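Local structure of putative S-adenosylmethionine-dependent methyltransferase (Bacteroides thetaiotaomicron, 1WYZ) at residues Glu2-Leu8 / Gly83-Ile89; Thr15-Leu21 / Phe46-Val50; Arg33-Glu38 / Thr60-Leu64; Asn178-Ile182 / Lys225-Phe230. The protein is probably an S-adenosylmethionine-dependent methyltransferase related to the RsmI family. One frame throughout, in Å; residues are numbered along the deposited sequence.

Contact 1: Glu2-Leu8 / Gly83-Ile89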
loop_
_atom_site.group_PDB
_atom_site.type_symbol
_atom_site.label_atom_id
_atom_site.label_comp_id
_atom_site.label_asym_id
_atom_site.label_seq_id
_atom_site.Cartn_x
_atom_site.Cartn_y
_atom_site.Cartn_z
ATOM N N GLU A 2 20.399 4.192 9.138
ATOM C CA GLU A 2 21.327 3.790 8.038
ATOM C C GLU A 2 21.634 2.299 8.123
ATOM O O GLU A 2 21.232 1.535 7.251
ATOM C CB GLU A 2 22.628 4.594 8.119
ATOM C CG GLU A 2 23.602 4.361 6.970
ATOM C CD GLU A 2 23.107 4.925 5.655
ATOM O OE1 GLU A 2 22.603 6.066 5.660
ATOM O OE2 GLU A 2 23.229 4.235 4.617
ATOM N N THR A 3 22.343 1.878 9.166
ATOM C CA THR A 3 22.673 0.466 9.309
ATOM C C THR A 3 21.390 -0.303 9.624
ATOM O O THR A 3 20.884 -0.267 10.751
ATOM C CB THR A 3 23.729 0.245 10.422
ATOM O OG1 THR A 3 23.842 -1.156 10.703
ATOM C CG2 THR A 3 23.348 0.997 11.685
ATOM N N ALA A 4 20.863 -0.984 8.608
ATOM C CA ALA A 4 19.625 -1.741 8.745
ATOM C C ALA A 4 19.288 -2.530 7.480
ATOM O O ALA A 4 20.038 -2.512 6.504
ATOM C CB ALA A 4 18.477 -0.791 9.072
ATOM N N LEU A 5 18.155 -3.232 7.523
ATOM C CA LEU A 5 17.668 -4.012 6.393
ATOM C C LEU A 5 16.622 -3.171 5.662
ATOM O O LEU A 5 15.467 -3.060 6.095
ATOM C CB LEU A 5 17.039 -5.337 6.865
ATOM C CG LEU A 5 16.473 -6.274 5.778
ATOM C CD1 LEU A 5 17.607 -6.815 4.902
ATOM C CD2 LEU A 5 15.717 -7.425 6.418
ATOM N N TYR A 6 17.053 -2.564 4.563
ATOM C CA TYR A 6 16.202 -1.731 3.734
ATOM C C TYR A 6 15.407 -2.588 2.747
ATOM O O TYR A 6 15.988 -3.320 1.941
ATOM C CB TYR A 6 17.066 -0.739 2.962
ATOM C CG TYR A 6 17.566 0.438 3.781
ATOM C CD1 TYR A 6 16.792 1.588 3.927
ATOM C CD2 TYR A 6 18.833 0.426 4.359
ATOM C CE1 TYR A 6 17.266 2.701 4.618
ATOM C CE2 TYR A 6 19.319 1.535 5.052
ATOM C CZ TYR A 6 18.529 2.674 5.175
ATOM O OH TYR A 6 19.007 3.790 5.837
ATOM N N LEU A 7 14.082 -2.513 2.824
ATOM C CA LEU A 7 13.205 -3.259 1.924
ATOM C C LEU A 7 13.037 -2.430 0.659
ATOM O O LEU A 7 12.251 -1.491 0.637
ATOM C CB LEU A 7 11.857 -3.483 2.601
ATOM C CG LEU A 7 11.715 -4.746 3.465
ATOM C CD1 LEU A 7 13.061 -5.236 3.945
ATOM C CD2 LEU A 7 10.775 -4.453 4.624
ATOM N N LEU A 8 13.770 -2.793 -0.393
ATOM C CA LEU A 8 13.752 -2.053 -1.664
ATOM C C LEU A 8 12.703 -2.368 -2.747
ATOM O O LEU A 8 12.690 -3.455 -3.307
ATOM C CB LEU A 8 15.133 -2.158 -2.315
ATOM C CG LEU A 8 16.320 -1.873 -1.397
ATOM C CD1 LEU A 8 17.609 -2.038 -2.182
ATOM C CD2 LEU A 8 16.194 -0.460 -0.832
ATOM N N GLY A 83 26.908 -4.992 11.170
ATOM C CA GLY A 83 26.964 -3.546 11.088
ATOM C C GLY A 83 26.895 -2.989 9.681
ATOM O O GLY A 83 27.027 -1.779 9.483
ATOM N N ALA A 84 26.699 -3.864 8.700
ATOM C CA ALA A 84 26.596 -3.439 7.303
ATOM C C ALA A 84 25.128 -3.426 6.883
ATOM O O ALA A 84 24.378 -4.347 7.212
ATOM C CB ALA A 84 27.387 -4.381 6.407
ATOM N N SER A 85 24.713 -2.388 6.162
ATOM C CA SER A 85 23.328 -2.292 5.714
ATOM C C SER A 85 23.052 -3.266 4.565
ATOM O O SER A 85 23.943 -3.549 3.766
ATOM C CB SER A 85 23.018 -0.858 5.280
ATOM O OG SER A 85 23.123 0.039 6.380
HETATM N N MSE A 86 21.829 -3.794 4.501
HETATM C CA MSE A 86 21.447 -4.735 3.447
HETATM C C MSE A 86 20.106 -4.385 2.822
HETATM O O MSE A 86 19.266 -3.745 3.446
HETATM C CB MSE A 86 21.361 -6.156 3.983
HETATM C CG MSE A 86 22.640 -6.719 4.555
HETATM SE SE MSE A 86 22.333 -8.569 5.080
HETATM C CE MSE A 86 22.868 -9.477 3.441
ATOM N N GLY A 87 19.893 -4.813 1.586
ATOM C CA GLY A 87 18.628 -4.518 0.948
ATOM C C GLY A 87 17.911 -5.769 0.472
ATOM O O GLY A 87 18.545 -6.792 0.226
ATOM N N VAL A 88 16.586 -5.692 0.368
ATOM C CA VAL A 88 15.788 -6.809 -0.122
ATOM C C VAL A 88 15.134 -6.294 -1.402
ATOM O O VAL A 88 14.668 -5.154 -1.443
ATOM C CB VAL A 88 14.698 -7.240 0.889
ATOM C CG1 VAL A 88 13.949 -8.433 0.348
ATOM C CG2 VAL A 88 15.321 -7.592 2.230
ATOM N N ILE A 89 15.114 -7.123 -2.443
ATOM C CA ILE A 89 14.543 -6.729 -3.739
ATOM C C ILE A 89 13.616 -7.798 -4.312
ATOM O O ILE A 89 13.985 -8.974 -4.372
ATOM C CB ILE A 89 15.652 -6.492 -4.775
ATOM C CG1 ILE A 89 16.733 -5.590 -4.186
ATOM C CG2 ILE A 89 15.062 -5.871 -6.033
ATOM C CD1 ILE A 89 18.047 -5.567 -4.965
#
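The carbonyl oxygen of E2 takes two hydroxyls: S85 OG donates to E2 O over 2.6 Å, and Y6 OH reaches E2 O through a weak bond of 3.5 Å. The serine oxygen stands above the carbonyl plane, not on a lone pair. A chi1 of -64° sets OG beside the serine's own backbone N, where it also rests against T3 CA. Further out, T3 OG1 bonds weakly to O of G83, the residue that ends the preceding helix in a Schellman motif.

Beyond this polar end the chains run as parallel strands. M86 N donates to A4 O, Y6 N to M86 O at 2.7 Å, V88 N to Y6 O, and L8 N to V88 O. On one face V88 CG2 meets two leucines, L5 CD1 at 3.6 Å and L7 CD1 at 3.7 Å; L7 lies alongside the valine, whereas L5 comes in at a slant. On the other face a CB on G87 would run into L8 CD1.

Both strands are interior to the five-stranded parallel sheet. Backbone hydrogen bonds join L5 and L7 to I116 of strand 115-117, and G87 to H34 and I36 of strand 34-37, while L5 and M86 pack on helix 70-81.

Contact 2: Thr15-Leu21 / Phe46-Val50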
loop_
_atom_site.group_PDB
_atom_site.type_symbol
_atom_site.label_atom_id
_atom_site.label_comp_id
_atom_site.label_asym_id
_atom_site.label_seq_id
_atom_site.Cartn_x
_atom_site.Cartn_y
_atom_site.Cartn_z
ATOM N N THR A 15 8.633 0.841 -16.920
ATOM C CA THR A 15 8.574 2.298 -16.858
ATOM C C THR A 15 9.870 2.887 -16.346
ATOM O O THR A 15 10.669 2.205 -15.723
ATOM C CB THR A 15 7.491 2.795 -15.884
ATOM O OG1 THR A 15 7.799 2.316 -14.565
ATOM C CG2 THR A 15 6.111 2.326 -16.307
ATOM N N PRO A 16 10.087 4.182 -16.599
ATOM C CA PRO A 16 11.318 4.824 -16.116
ATOM C C PRO A 16 11.288 4.781 -14.584
ATOM O O PRO A 16 10.319 5.231 -13.970
ATOM C CB PRO A 16 11.196 6.252 -16.648
ATOM C CG PRO A 16 10.355 6.081 -17.905
ATOM C CD PRO A 16 9.306 5.087 -17.466
ATOM N N LEU A 17 12.335 4.233 -13.973
ATOM C CA LEU A 17 12.409 4.133 -12.514
ATOM C C LEU A 17 12.012 5.411 -11.759
ATOM O O LEU A 17 11.441 5.344 -10.669
ATOM C CB LEU A 17 13.817 3.718 -12.082
ATOM C CG LEU A 17 14.121 2.229 -11.904
ATOM C CD1 LEU A 17 13.802 1.467 -13.168
ATOM C CD2 LEU A 17 15.591 2.063 -11.522
ATOM N N GLU A 18 12.307 6.568 -12.336
ATOM C CA GLU A 18 11.988 7.839 -11.700
ATOM C C GLU A 18 10.497 8.193 -11.685
ATOM O O GLU A 18 10.086 9.156 -11.030
ATOM C CB GLU A 18 12.769 8.976 -12.374
ATOM C CG GLU A 18 12.650 9.014 -13.892
ATOM C CD GLU A 18 13.676 8.128 -14.592
ATOM O OE1 GLU A 18 13.662 6.891 -14.397
ATOM O OE2 GLU A 18 14.503 8.683 -15.346
ATOM N N GLN A 19 9.689 7.430 -12.408
ATOM C CA GLN A 19 8.255 7.695 -12.444
ATOM C C GLN A 19 7.565 7.063 -11.232
ATOM O O GLN A 19 6.488 7.495 -10.813
ATOM C CB GLN A 19 7.652 7.119 -13.727
ATOM C CG GLN A 19 6.196 7.495 -14.005
ATOM C CD GLN A 19 5.462 6.425 -14.819
ATOM O OE1 GLN A 19 5.944 5.973 -15.862
ATOM N NE2 GLN A 19 4.292 6.017 -14.339
ATOM N N VAL A 20 8.200 6.049 -10.654
ATOM C CA VAL A 20 7.592 5.353 -9.532
ATOM C C VAL A 20 8.451 5.133 -8.284
ATOM O O VAL A 20 7.972 4.560 -7.306
ATOM C CB VAL A 20 7.038 4.006 -10.015
ATOM C CG1 VAL A 20 5.970 4.247 -11.096
ATOM C CG2 VAL A 20 8.175 3.145 -10.566
ATOM N N LEU A 21 9.698 5.605 -8.297
ATOM C CA LEU A 21 10.586 5.432 -7.143
ATOM C C LEU A 21 11.187 6.739 -6.635
ATOM O O LEU A 21 11.595 7.583 -7.417
ATOM C CB LEU A 21 11.722 4.475 -7.497
ATOM C CG LEU A 21 11.278 3.080 -7.938
ATOM C CD1 LEU A 21 12.441 2.354 -8.569
ATOM C CD2 LEU A 21 10.726 2.303 -6.746
ATOM N N PHE A 46 18.246 -4.828 -12.331
ATOM C CA PHE A 46 17.621 -3.680 -11.688
ATOM C C PHE A 46 18.620 -2.660 -11.159
ATOM O O PHE A 46 18.490 -1.464 -11.424
ATOM C CB PHE A 46 16.741 -4.141 -10.533
ATOM C CG PHE A 46 16.245 -3.017 -9.675
ATOM C CD1 PHE A 46 15.239 -2.171 -10.131
ATOM C CD2 PHE A 46 16.775 -2.804 -8.398
ATOM C CE1 PHE A 46 14.763 -1.121 -9.321
ATOM C CE2 PHE A 46 16.305 -1.765 -7.592
ATOM C CZ PHE A 46 15.297 -0.924 -8.051
ATOM N N LEU A 47 19.602 -3.123 -10.391
ATOM C CA LEU A 47 20.592 -2.213 -9.827
ATOM C C LEU A 47 21.354 -1.475 -10.924
ATOM O O LEU A 47 21.892 -0.395 -10.689
ATOM C CB LEU A 47 21.568 -2.971 -8.914
ATOM C CG LEU A 47 21.017 -3.564 -7.605
ATOM C CD1 LEU A 47 22.115 -4.368 -6.932
ATOM C CD2 LEU A 47 20.520 -2.458 -6.674
ATOM N N LYS A 48 21.390 -2.056 -12.122
ATOM C CA LYS A 48 22.073 -1.438 -13.257
ATOM C C LYS A 48 21.286 -0.215 -13.688
ATOM O O LYS A 48 21.857 0.835 -13.986
ATOM C CB LYS A 48 22.174 -2.418 -14.434
ATOM C CG LYS A 48 23.517 -3.153 -14.572
ATOM C CD LYS A 48 24.615 -2.273 -15.186
ATOM C CE LYS A 48 25.581 -1.714 -14.145
ATOM N NZ LYS A 48 24.974 -0.669 -13.285
ATOM N N LYS A 49 19.967 -0.362 -13.716
ATOM C CA LYS A 49 19.076 0.719 -14.103
ATOM C C LYS A 49 19.038 1.787 -13.000
ATOM O O LYS A 49 18.761 2.959 -13.261
ATOM C CB LYS A 49 17.680 0.146 -14.360
ATOM C CG LYS A 49 16.953 0.743 -15.562
ATOM C CD LYS A 49 16.428 2.148 -15.291
ATOM C CE LYS A 49 15.464 2.601 -16.385
ATOM N NZ LYS A 49 14.708 3.827 -15.990
ATOM N N VAL A 50 19.331 1.378 -11.769
ATOM C CA VAL A 50 19.339 2.300 -10.635
ATOM C C VAL A 50 20.563 3.204 -10.658
ATOM O O VAL A 50 20.464 4.393 -10.357
ATOM C CB VAL A 50 19.361 1.554 -9.294
ATOM C CG1 VAL A 50 19.317 2.560 -8.147
ATOM C CG2 VAL A 50 18.204 0.582 -9.218
#
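This is a small surface contact in which L17, on a weakly bonded helical turn, packs against the last turn of helix 40-50, chiefly K49, F46 and V50. The L17 and K49 side chains lie alongside each other, pointing opposite ways, and the closest carbons are L17 CD1 and K49 CD, 3.4 Å apart. The other leucine branch goes deeper: L17 CD2 lies 3.8 Å from V50 CG2 and 4.0 Å from F46 CE1. L21 CD1 adds a contact at the edge of the F46 ring, one face of which is covered near its rim by V50 CG2. The two segments belong to the connections that follow parallel strands of one sheet: 15-21 comes after strand 5-8, and helix 40-50 is the crossover helix of the beta-alpha-beta unit from strand 34-37 to strand 62-63. With L17 cut back to an alanine, a gap is likely to open beside F46 and V50, and the aliphatic part of K49 would probably lose its apolar neighbour. The lysine bends at chi2 (-75°), and its ammonium end comes to P16 CA and to E18, where OE1 and K49 NZ form a long salt bridge of 3.6 Å. E18 also packs on S23 of the second subunit.

Contact 3: Arg33-Glu38 / Thr60-Leu64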
loop_
_atom_site.group_PDB
_atom_site.type_symbol
_atom_site.label_atom_id
_atom_site.label_comp_id
_atom_site.label_asym_id
_atom_site.label_seq_id
_atom_site.Cartn_x
_atom_site.Cartn_y
_atom_site.Cartn_z
ATOM N N ARG A 33 25.853 -3.209 0.033
ATOM C CA ARG A 33 26.798 -4.096 -0.645
ATOM C C ARG A 33 26.258 -5.518 -0.726
ATOM O O ARG A 33 26.724 -6.320 -1.535
ATOM C CB ARG A 33 28.127 -4.152 0.112
ATOM C CG ARG A 33 28.881 -2.838 0.235
ATOM C CD ARG A 33 30.160 -3.054 1.042
ATOM N NE ARG A 33 31.002 -1.864 1.097
ATOM C CZ ARG A 33 32.179 -1.809 1.716
ATOM N NH1 ARG A 33 32.657 -2.882 2.338
ATOM N NH2 ARG A 33 32.884 -0.682 1.706
ATOM N N HIS A 34 25.288 -5.826 0.135
ATOM C CA HIS A 34 24.683 -7.160 0.202
ATOM C C HIS A 34 23.167 -7.112 0.029
ATOM O O HIS A 34 22.473 -6.460 0.801
ATOM C CB HIS A 34 24.977 -7.810 1.558
ATOM C CG HIS A 34 26.378 -7.610 2.041
ATOM N ND1 HIS A 34 26.937 -6.362 2.212
ATOM C CD2 HIS A 34 27.322 -8.500 2.432
ATOM C CE1 HIS A 34 28.162 -6.490 2.689
ATOM N NE2 HIS A 34 28.420 -7.776 2.831
ATOM N N PHE A 35 22.653 -7.824 -0.962
ATOM C CA PHE A 35 21.218 -7.848 -1.196
ATOM C C PHE A 35 20.658 -9.253 -1.040
ATOM O O PHE A 35 21.329 -10.233 -1.325
ATOM C CB PHE A 35 20.888 -7.345 -2.608
ATOM C CG PHE A 35 21.413 -5.976 -2.901
ATOM C CD1 PHE A 35 22.744 -5.788 -3.270
ATOM C CD2 PHE A 35 20.592 -4.859 -2.759
ATOM C CE1 PHE A 35 23.254 -4.504 -3.484
ATOM C CE2 PHE A 35 21.098 -3.560 -2.972
ATOM C CZ PHE A 35 22.427 -3.384 -3.333
ATOM N N ILE A 36 19.423 -9.339 -0.572
ATOM C CA ILE A 36 18.739 -10.612 -0.427
ATOM C C ILE A 36 17.635 -10.473 -1.467
ATOM O O ILE A 36 16.803 -9.571 -1.381
ATOM C CB ILE A 36 18.150 -10.789 0.994
ATOM C CG1 ILE A 36 19.282 -10.988 2.004
ATOM C CG2 ILE A 36 17.253 -12.016 1.049
ATOM C CD1 ILE A 36 20.091 -12.237 1.925
ATOM N N VAL A 37 17.639 -11.356 -2.460
ATOM C CA VAL A 37 16.671 -11.268 -3.549
ATOM C C VAL A 37 15.957 -12.550 -3.953
ATOM O O VAL A 37 16.402 -13.658 -3.647
ATOM C CB VAL A 37 17.355 -10.715 -4.810
ATOM C CG1 VAL A 37 17.868 -9.302 -4.552
ATOM C CG2 VAL A 37 18.508 -11.633 -5.203
ATOM N N GLU A 38 14.851 -12.374 -4.671
ATOM C CA GLU A 38 14.046 -13.486 -5.164
ATOM C C GLU A 38 14.589 -13.985 -6.494
ATOM O O GLU A 38 14.132 -15.001 -7.006
ATOM C CB GLU A 38 12.593 -13.049 -5.337
ATOM C CG GLU A 38 11.905 -12.709 -4.030
ATOM C CD GLU A 38 10.572 -12.025 -4.235
ATOM O OE1 GLU A 38 9.705 -12.607 -4.920
ATOM O OE2 GLU A 38 10.394 -10.906 -3.708
ATOM N N THR A 60 27.234 -10.629 -3.772
ATOM C CA THR A 60 26.913 -11.118 -2.444
ATOM C C THR A 60 25.401 -11.274 -2.408
ATOM O O THR A 60 24.790 -11.355 -1.342
ATOM C CB THR A 60 27.359 -10.123 -1.356
ATOM O OG1 THR A 60 26.942 -8.804 -1.720
ATOM C CG2 THR A 60 28.870 -10.150 -1.195
ATOM N N PHE A 61 24.800 -11.302 -3.593
ATOM C CA PHE A 61 23.361 -11.458 -3.711
ATOM C C PHE A 61 22.974 -12.829 -3.164
ATOM O O PHE A 61 23.411 -13.854 -3.683
ATOM C CB PHE A 61 22.926 -11.373 -5.175
ATOM C CG PHE A 61 23.418 -10.145 -5.900
ATOM C CD1 PHE A 61 24.753 -10.033 -6.297
ATOM C CD2 PHE A 61 22.537 -9.113 -6.220
ATOM C CE1 PHE A 61 25.203 -8.908 -7.011
ATOM C CE2 PHE A 61 22.971 -7.983 -6.933
ATOM C CZ PHE A 61 24.307 -7.886 -7.329
ATOM N N TYR A 62 22.161 -12.845 -2.117
ATOM C CA TYR A 62 21.716 -14.098 -1.516
ATOM C C TYR A 62 20.326 -14.457 -2.044
ATOM O O TYR A 62 19.368 -13.699 -1.856
ATOM C CB TYR A 62 21.660 -13.973 0.015
ATOM C CG TYR A 62 22.997 -13.689 0.664
ATOM C CD1 TYR A 62 24.027 -14.634 0.642
ATOM C CD2 TYR A 62 23.241 -12.469 1.290
ATOM C CE1 TYR A 62 25.275 -14.365 1.233
ATOM C CE2 TYR A 62 24.485 -12.189 1.884
ATOM C CZ TYR A 62 25.494 -13.137 1.848
ATOM O OH TYR A 62 26.714 -12.838 2.412
ATOM N N PRO A 63 20.204 -15.609 -2.731
ATOM C CA PRO A 63 18.929 -16.077 -3.288
ATOM C C PRO A 63 17.951 -16.453 -2.180
ATOM O O PRO A 63 18.332 -17.110 -1.206
ATOM C CB PRO A 63 19.344 -17.281 -4.129
ATOM C CG PRO A 63 20.720 -16.924 -4.570
ATOM C CD PRO A 63 21.321 -16.391 -3.284
ATOM N N LEU A 64 16.692 -16.046 -2.339
ATOM C CA LEU A 64 15.652 -16.309 -1.343
ATOM C C LEU A 64 14.377 -16.873 -1.985
ATOM O O LEU A 64 13.968 -16.429 -3.059
ATOM C CB LEU A 64 15.336 -14.997 -0.616
ATOM C CG LEU A 64 14.820 -14.985 0.823
ATOM C CD1 LEU A 64 13.423 -15.569 0.909
ATOM C CD2 LEU A 64 15.789 -15.756 1.688
#
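A proline, P63, occupies a bridge position in this parallel strand pair, opposite V37. Its lack of an N-H costs the pairing nothing, because V37 bonds to the residues flanking the proline: V37 N donates to Y62 O over 3.0 Å, and L64 N to V37 O over 2.7 Å. One residue earlier, Y62 N gives F35 O a nearly straight bond of 2.9 Å with an angle of 169° at the hydrogen. Strands 34-37 and 62-63 are the two ends of a right-handed beta-alpha-beta crossover through helix 40-50, and strand 62-63 is one of the two outermost strands of the sheet within this chain. On the face toward that helix, the F35 and F61 rings are nearly parallel, planes at 24°, but strongly offset, with centroids 5.9 Å apart and little overlap; L47 of the helix touches both. On the opposite face I36 CG2, which chi1 of -70° leaves anti to the backbone N, lies 3.8 Å from L64 CG. Replacing I36 with a glycine would probably leave L64 CG without its neighbour on this face and open a gap under Y76 and V104. I36 and L64 are both covered by these two residues, from helices 70-81 and 100-110.

Contact 4: Asn178-Ile182 / Lys225-Phe230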
loop_
_atom_site.group_PDB
_atom_site.type_symbol
_atom_site.label_atom_id
_atom_site.label_comp_id
_atom_site.label_asym_id
_atom_site.label_seq_id
_atom_site.Cartn_x
_atom_site.Cartn_y
_atom_site.Cartn_z
ATOM N N ASN A 178 -7.606 -13.866 -16.685
ATOM C CA ASN A 178 -8.343 -12.608 -16.570
ATOM C C ASN A 178 -9.794 -12.582 -17.025
ATOM O O ASN A 178 -10.696 -12.302 -16.236
ATOM C CB ASN A 178 -7.592 -11.489 -17.293
ATOM C CG ASN A 178 -6.773 -10.637 -16.353
ATOM O OD1 ASN A 178 -7.278 -10.144 -15.345
ATOM N ND2 ASN A 178 -5.498 -10.453 -16.680
ATOM N N HIS A 179 -10.021 -12.861 -18.302
ATOM C CA HIS A 179 -11.368 -12.831 -18.829
ATOM C C HIS A 179 -12.281 -13.863 -18.177
ATOM O O HIS A 179 -13.483 -13.638 -18.049
ATOM C CB HIS A 179 -11.350 -13.024 -20.344
ATOM C CG HIS A 179 -12.209 -12.041 -21.079
ATOM N ND1 HIS A 179 -11.820 -10.738 -21.307
ATOM C CD2 HIS A 179 -13.460 -12.155 -21.587
ATOM C CE1 HIS A 179 -12.794 -10.091 -21.922
ATOM N NE2 HIS A 179 -13.801 -10.927 -22.102
ATOM N N LYS A 180 -11.719 -14.992 -17.760
ATOM C CA LYS A 180 -12.539 -16.013 -17.122
ATOM C C LYS A 180 -12.992 -15.534 -15.745
ATOM O O LYS A 180 -14.044 -15.942 -15.248
ATOM C CB LYS A 180 -11.769 -17.333 -16.997
ATOM C CG LYS A 180 -12.615 -18.493 -16.461
ATOM C CD LYS A 180 -13.781 -18.818 -17.389
ATOM C CE LYS A 180 -14.620 -19.971 -16.852
ATOM N NZ LYS A 180 -15.316 -19.616 -15.584
HETATM N N MSE A 181 -12.193 -14.662 -15.136
HETATM C CA MSE A 181 -12.520 -14.118 -13.822
HETATM C C MSE A 181 -13.672 -13.118 -13.925
HETATM O O MSE A 181 -14.659 -13.252 -13.205
HETATM C CB MSE A 181 -11.297 -13.446 -13.191
HETATM C CG MSE A 181 -11.589 -12.747 -11.859
HETATM SE SE MSE A 181 -11.957 -13.939 -10.354
HETATM C CE MSE A 181 -13.867 -14.113 -10.496
ATOM N N ILE A 182 -13.566 -12.133 -14.818
ATOM C CA ILE A 182 -14.649 -11.166 -14.950
ATOM C C ILE A 182 -15.969 -11.893 -15.199
ATOM O O ILE A 182 -17.016 -11.489 -14.690
ATOM C CB ILE A 182 -14.386 -10.121 -16.085
ATOM C CG1 ILE A 182 -14.097 -10.826 -17.416
ATOM C CG2 ILE A 182 -13.238 -9.195 -15.694
ATOM C CD1 ILE A 182 -15.333 -11.210 -18.201
ATOM N N LYS A 225 -3.654 -12.086 -22.646
ATOM C CA LYS A 225 -3.846 -10.691 -22.288
ATOM C C LYS A 225 -2.666 -10.197 -21.442
ATOM O O LYS A 225 -1.510 -10.454 -21.777
ATOM C CB LYS A 225 -5.163 -10.536 -21.523
ATOM C CG LYS A 225 -5.646 -9.108 -21.393
ATOM C CD LYS A 225 -6.775 -9.028 -20.395
ATOM C CE LYS A 225 -6.864 -7.642 -19.801
ATOM N NZ LYS A 225 -7.267 -7.722 -18.373
ATOM N N ILE A 226 -2.964 -9.501 -20.345
ATOM C CA ILE A 226 -1.948 -8.952 -19.438
ATOM C C ILE A 226 -2.577 -8.620 -18.070
ATOM O O ILE A 226 -3.695 -8.107 -18.011
ATOM C CB ILE A 226 -1.303 -7.688 -20.054
ATOM C CG1 ILE A 226 -0.149 -8.099 -20.980
ATOM C CG2 ILE A 226 -0.838 -6.740 -18.959
ATOM C CD1 ILE A 226 1.050 -8.844 -20.336
ATOM N N PRO A 227 -1.839 -8.864 -16.963
ATOM C CA PRO A 227 -2.218 -8.655 -15.551
ATOM C C PRO A 227 -2.889 -7.376 -15.035
ATOM O O PRO A 227 -2.611 -6.269 -15.496
ATOM C CB PRO A 227 -0.922 -8.955 -14.800
ATOM C CG PRO A 227 0.116 -8.523 -15.751
ATOM C CD PRO A 227 -0.387 -9.112 -17.053
ATOM N N CYS A 228 -3.763 -7.566 -14.044
ATOM C CA CYS A 228 -4.518 -6.480 -13.407
ATOM C C CYS A 228 -5.035 -6.890 -12.020
ATOM O O CYS A 228 -4.887 -8.037 -11.613
ATOM C CB CYS A 228 -5.707 -6.083 -14.282
ATOM S SG CYS A 228 -6.887 -7.410 -14.553
ATOM N N ILE A 229 -5.644 -5.949 -11.301
ATOM C CA ILE A 229 -6.185 -6.224 -9.965
ATOM C C ILE A 229 -7.680 -5.953 -9.964
ATOM O O ILE A 229 -8.159 -5.148 -10.762
ATOM C CB ILE A 229 -5.572 -5.307 -8.876
ATOM C CG1 ILE A 229 -4.063 -5.506 -8.790
ATOM C CG2 ILE A 229 -6.224 -5.594 -7.530
ATOM C CD1 ILE A 229 -3.267 -4.866 -9.921
ATOM N N PHE A 230 -8.414 -6.596 -9.058
ATOM C CA PHE A 230 -9.852 -6.385 -8.983
ATOM C C PHE A 230 -10.296 -5.893 -7.608
ATOM O O PHE A 230 -9.794 -6.347 -6.578
ATOM C CB PHE A 230 -10.594 -7.674 -9.336
ATOM C CG PHE A 230 -10.362 -8.139 -10.747
ATOM C CD1 PHE A 230 -10.754 -7.351 -11.826
ATOM C CD2 PHE A 230 -9.735 -9.363 -11.004
ATOM C CE1 PHE A 230 -10.522 -7.768 -13.145
ATOM C CE2 PHE A 230 -9.496 -9.795 -12.325
ATOM C CZ PHE A 230 -9.893 -8.992 -13.390
#
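Helix 178-188 is laid here on strand 228-233 of the mixed sheet, its first turn meeting the strand's beginning and the loop before it. The two short segments run in nearly the same direction, their axes 15° apart and 10.9 Å from each other at closest approach. F230 fills much of this space. M181 CG, put anti to its own backbone N by a chi1 of 175°, comes to 3.6 Å from F230 CE2; the rest of the selenomethionine then bends away toward L155 of helix 150-165. I182 uses its CG2 branch, 4.0 Å from F230 CE1. N178 OD1 comes obliquely to the ring, 3.5 Å from F230 CZ, with the amide plane almost perpendicular to it, at 82°.

N178 is buried and turned toward the strand segment. Its ND2 is hydrogen-bonded to P175 O; I226 O is near as well, but its angle is too poor for a bond. The long side chain of exposed K225 crosses the asparagine at about a right angle, with K225 NZ 3.6 Å from N178 CG.

Strand 228-233 lies between strands 168-173 and 194-199 and antiparallel to both, and the helix connects those two in the chain. It therefore packs across the intervening strand, the layering of a beta-alpha-beta crossover with a strand inserted between its arms in an alpha/beta domain.

Contacts 1 and 3 belong to one parallel sheet and meet directly where strands 86-89 and 34-37 are neighbours, with I36 N 2.8 Å from G87 O. Both rest on backbone ladders, but contact 1 is buried in the interior of the sheet, whereas contact 3 takes in its edge and is only partly buried. Contact 2 lies at the surface, has no hydrogen bond between its segments, and relies on apolar packing with one long ion pair; L47 of its helix reaches F35 and F61 of contact 3. Contact 4 stands apart in the mixed sheet, its nearest atoms about 12 Å from contact 2. It too works by side-chain packing, but is partly buried and joins a helix to a strand.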